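Rho guanine nucleotide exchange factor 11 (Homo sapiens, PDB 5JHH) probably activates Rho-family GTPases by promoting exchange of bound GDP for GTP, through a RhoGEF (DH) domain followed by a PH domain. Local coordinates at residues G258-R263 with L272-L277. Residues are numbered along the deposited sequence; the frame is centred on the assembly and turned at random.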
ATOM      1  N   GLY A 258       5.264  17.551   2.526  1.00 31.43           N
ATOM      2  CA  GLY A 258       3.935  17.947   2.200  1.00 32.59           C
ATOM      3  C   GLY A 258       3.773  19.436   1.993  1.00 37.54           C
ATOM      4  O   GLY A 258       4.584  20.245   2.444  1.00 34.41           O
ATOM      5  N   PRO A 259       2.718  19.799   1.282  1.00 34.45           N
ATOM      6  CA  PRO A 259       2.389  21.182   1.098  1.00 38.50           C
ATOM      7  C   PRO A 259       1.696  21.731   2.357  1.00 36.88           C
ATOM      8  O   PRO A 259       0.940  21.020   3.009  1.00 42.49           O
ATOM      9  CB  PRO A 259       1.426  21.143  -0.099  1.00 38.07           C
ATOM     10  CG  PRO A 259       0.736  19.814   0.035  1.00 38.18           C
ATOM     11  CD  PRO A 259       1.774  18.890   0.607  1.00 34.98           C
ATOM     12  N   LEU A 260       2.019  22.967   2.700  1.00 36.37           N
ATOM     13  CA  LEU A 260       1.418  23.688   3.820  1.00 39.45           C
ATOM     14  C   LEU A 260       1.315  25.162   3.420  1.00 39.67           C
ATOM     15  O   LEU A 260       2.155  25.679   2.679  1.00 38.57           O
ATOM     16  CB  LEU A 260       2.305  23.567   5.070  1.00 37.87           C
ATOM     17  CG  LEU A 260       2.316  22.187   5.738  1.00 39.42           C
ATOM     18  CD1 LEU A 260       3.341  22.148   6.854  1.00 39.30           C
ATOM     19  CD2 LEU A 260       0.943  21.806   6.274  1.00 40.20           C
ATOM     20  N   THR A 261       0.287  25.840   3.902  1.00 42.30           N
ATOM     21  CA  THR A 261       0.180  27.266   3.651  1.00 46.45           C
ATOM     22  C   THR A 261       0.611  28.009   4.914  1.00 43.74           C
ATOM     23  O   THR A 261       0.113  27.747   5.993  1.00 50.05           O
ATOM     24  CB  THR A 261      -1.243  27.650   3.216  1.00 45.78           C
ATOM     25  OG1 THR A 261      -1.598  26.883   2.063  1.00 50.45           O
ATOM     26  CG2 THR A 261      -1.303  29.114   2.837  1.00 51.42           C
ATOM     27  N   TRP A 262       1.554  28.917   4.755  1.00 44.59           N
ATOM     28  CA  TRP A 262       2.057  29.763   5.840  1.00 47.76           C
ATOM     29  C   TRP A 262       1.329  31.115   5.993  1.00 48.48           C
ATOM     30  O   TRP A 262       1.471  32.005   5.160  1.00 48.60           O
ATOM     31  CB  TRP A 262       3.512  30.058   5.536  1.00 44.84           C
ATOM     32  CG  TRP A 262       4.300  30.625   6.624  1.00 41.22           C
ATOM     33  CD1 TRP A 262       3.887  30.959   7.891  1.00 39.02           C
ATOM     34  CD2 TRP A 262       5.683  30.958   6.537  1.00 36.59           C
ATOM     35  NE1 TRP A 262       4.958  31.477   8.594  1.00 43.49           N
ATOM     36  CE2 TRP A 262       6.063  31.497   7.771  1.00 40.12           C
ATOM     37  CE3 TRP A 262       6.630  30.879   5.514  1.00 39.53           C
ATOM     38  CZ2 TRP A 262       7.372  31.887   8.032  1.00 45.51           C
ATOM     39  CZ3 TRP A 262       7.929  31.281   5.766  1.00 41.92           C
ATOM     40  CH2 TRP A 262       8.292  31.773   7.012  1.00 46.28           C
ATOM     41  N   ARG A 263       0.597  31.264   7.095  1.00 53.23           N
ATOM     42  CA  ARG A 263      -0.055  32.529   7.483  1.00 51.64           C
ATOM     43  C   ARG A 263       0.972  33.438   8.168  1.00 54.11           C
ATOM     44  O   ARG A 263       1.148  33.400   9.392  1.00 55.30           O
ATOM     45  CB  ARG A 263      -1.216  32.248   8.445  1.00 50.88           C
ATOM     46  CG  ARG A 263      -2.567  32.701   7.969  1.00 54.46           C
ATOM     47  CD  ARG A 263      -3.483  31.543   7.602  1.00 53.32           C
ATOM     48  NE  ARG A 263      -4.055  30.883   8.769  1.00 48.21           N
ATOM     49  CZ  ARG A 263      -5.191  30.181   8.769  1.00 48.06           C
ATOM     50  NH1 ARG A 263      -5.900  30.048   7.666  1.00 46.28           N
ATOM     51  NH2 ARG A 263      -5.612  29.576   9.882  1.00 45.40           N
ATOM     52  N   LEU A 272       3.775  26.820   0.632  1.00 45.10           N
ATOM     53  CA  LEU A 272       5.044  26.185   0.851  1.00 45.16           C
ATOM     54  C   LEU A 272       5.018  24.707   0.501  1.00 46.78           C
ATOM     55  O   LEU A 272       3.986  24.035   0.607  1.00 42.32           O
ATOM     56  CB  LEU A 272       5.417  26.286   2.322  1.00 44.66           C
ATOM     57  CG  LEU A 272       5.820  27.619   2.926  1.00 45.00           C
ATOM     58  CD1 LEU A 272       5.839  27.454   4.444  1.00 43.46           C
ATOM     59  CD2 LEU A 272       7.178  28.058   2.413  1.00 43.05           C
ATOM     60  N   HIS A 273       6.194  24.180   0.190  1.00 45.31           N
ATOM     61  CA  HIS A 273       6.410  22.757   0.348  1.00 44.21           C
ATOM     62  C   HIS A 273       7.386  22.475   1.488  1.00 41.72           C
ATOM     63  O   HIS A 273       8.504  22.976   1.479  1.00 43.53           O
ATOM     64  CB  HIS A 273       6.970  22.180  -0.929  1.00 42.51           C
ATOM     65  CG  HIS A 273       7.053  20.699  -0.883  1.00 42.36           C
ATOM     66  ND1 HIS A 273       8.223  20.038  -0.604  1.00 41.90           N
ATOM     67  CD2 HIS A 273       6.089  19.755  -0.951  1.00 40.93           C
ATOM     68  CE1 HIS A 273       7.997  18.742  -0.588  1.00 40.93           C
ATOM     69  NE2 HIS A 273       6.708  18.545  -0.787  1.00 42.03           N
ATOM     70  N   VAL A 274       6.999  21.640   2.447  1.00 39.78           N
ATOM     71  CA  VAL A 274       7.806  21.530   3.648  1.00 36.19           C
ATOM     72  C   VAL A 274       8.303  20.131   3.966  1.00 34.94           C
ATOM     73  O   VAL A 274       7.570  19.152   3.851  1.00 33.40           O
ATOM     74  CB  VAL A 274       7.190  22.303   4.850  1.00 37.16           C
ATOM     75  CG1 VAL A 274       5.848  22.925   4.510  1.00 41.45           C
ATOM     76  CG2 VAL A 274       7.133  21.470   6.106  1.00 40.34           C
ATOM     77  N   LEU A 275       9.576  20.059   4.353  1.00 30.91           N
ATOM     78  CA  LEU A 275      10.200  18.808   4.704  1.00 30.29           C
ATOM     79  C   LEU A 275      10.328  18.705   6.182  1.00 32.99           C
ATOM     80  O   LEU A 275      10.893  19.583   6.787  1.00 35.93           O
ATOM     81  CB  LEU A 275      11.599  18.714   4.157  1.00 31.22           C
ATOM     82  CG  LEU A 275      11.774  19.030   2.681  1.00 35.82           C
ATOM     83  CD1 LEU A 275      13.203  18.699   2.286  1.00 34.43           C
ATOM     84  CD2 LEU A 275      10.748  18.294   1.817  1.00 39.08           C
ATOM     85  N   LEU A 276       9.853  17.612   6.763  1.00 29.36           N
ATOM     86  CA  LEU A 276      10.132  17.310   8.137  1.00 30.26           C
ATOM     87  C   LEU A 276      11.273  16.297   8.188  1.00 31.58           C
ATOM     88  O   LEU A 276      11.083  15.134   7.911  1.00 31.89           O
ATOM     89  CB  LEU A 276       8.890  16.768   8.837  1.00 30.24           C
ATOM     90  CG  LEU A 276       9.166  16.211  10.220  1.00 33.47           C
ATOM     91  CD1 LEU A 276       9.967  17.191  11.068  1.00 34.47           C
ATOM     92  CD2 LEU A 276       7.874  15.831  10.908  1.00 33.37           C
ATOM     93  N   LEU A 277      12.460  16.772   8.540  1.00 33.08           N
ATOM     94  CA  LEU A 277      13.610  15.915   8.726  1.00 33.45           C
ATOM     95  C   LEU A 277      13.744  15.503  10.199  1.00 35.43           C
ATOM     96  O   LEU A 277      12.880  15.796  11.019  1.00 37.91           O
ATOM     97  CB  LEU A 277      14.855  16.626   8.265  1.00 32.23           C
ATOM     98  CG  LEU A 277      14.683  17.349   6.934  1.00 33.73           C
ATOM     99  CD1 LEU A 277      16.027  17.876   6.466  1.00 34.60           C
ATOM    100  CD2 LEU A 277      14.061  16.472   5.858  1.00 35.60           C
TER
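Gly258 and Leu260 pair with Val274 and Leu272 as two successive antiparallel hydrogen-bonded pairs, in a hairpin whose strand segments approach to 4.6 Å between axes and run at 122° to each other. Within this ladder the bonds are unequal: Val274 N to Gly258 O is short and straight (2.8 Å, 170° at the hydrogen), whereas the return bond from Gly258 N to Val274 O is bent to 131° and weak. Leu260 and Leu272 exchange two hydrogen bonds, Leu272 N to Leu260 O at 2.8 Å and Leu260 N to Leu272 O at 3.1 Å. Pro259, which has no N-H to give, occupies the non-hydrogen-bonded pair with His273, and its CA makes a CA-H...O contact with Leu272 O, 3.3 Å between Pro259 CA and that oxygen.

One face of the hairpin is apolar. Leu260 CD1 packs on Val274 CG1 at 3.5 Å, the two side chains crossing at about a right angle. The CD1 methyl of Leu272 sits obliquely by the indole of Trp262, 3.7 Å from both CB and CE3 of Trp262. On the other face, the imidazole of His273 lies obliquely beside the Gly258 backbone, CD2 3.7 Å from Gly258 O.

Gly258 adopts an extended backbone with positive phi, in which a beta carbon would collide with the carbonyl oxygen of the preceding residue. The hairpin thus illustrates a division of labour in the PH domain: main-chain bonds fix the register, while Leu260 and Val274 pack against helix 352-368 through Trp358, Trp262 meets Tyr345 and Phe310, and Leu272 touches Leu283 of strand 280-287.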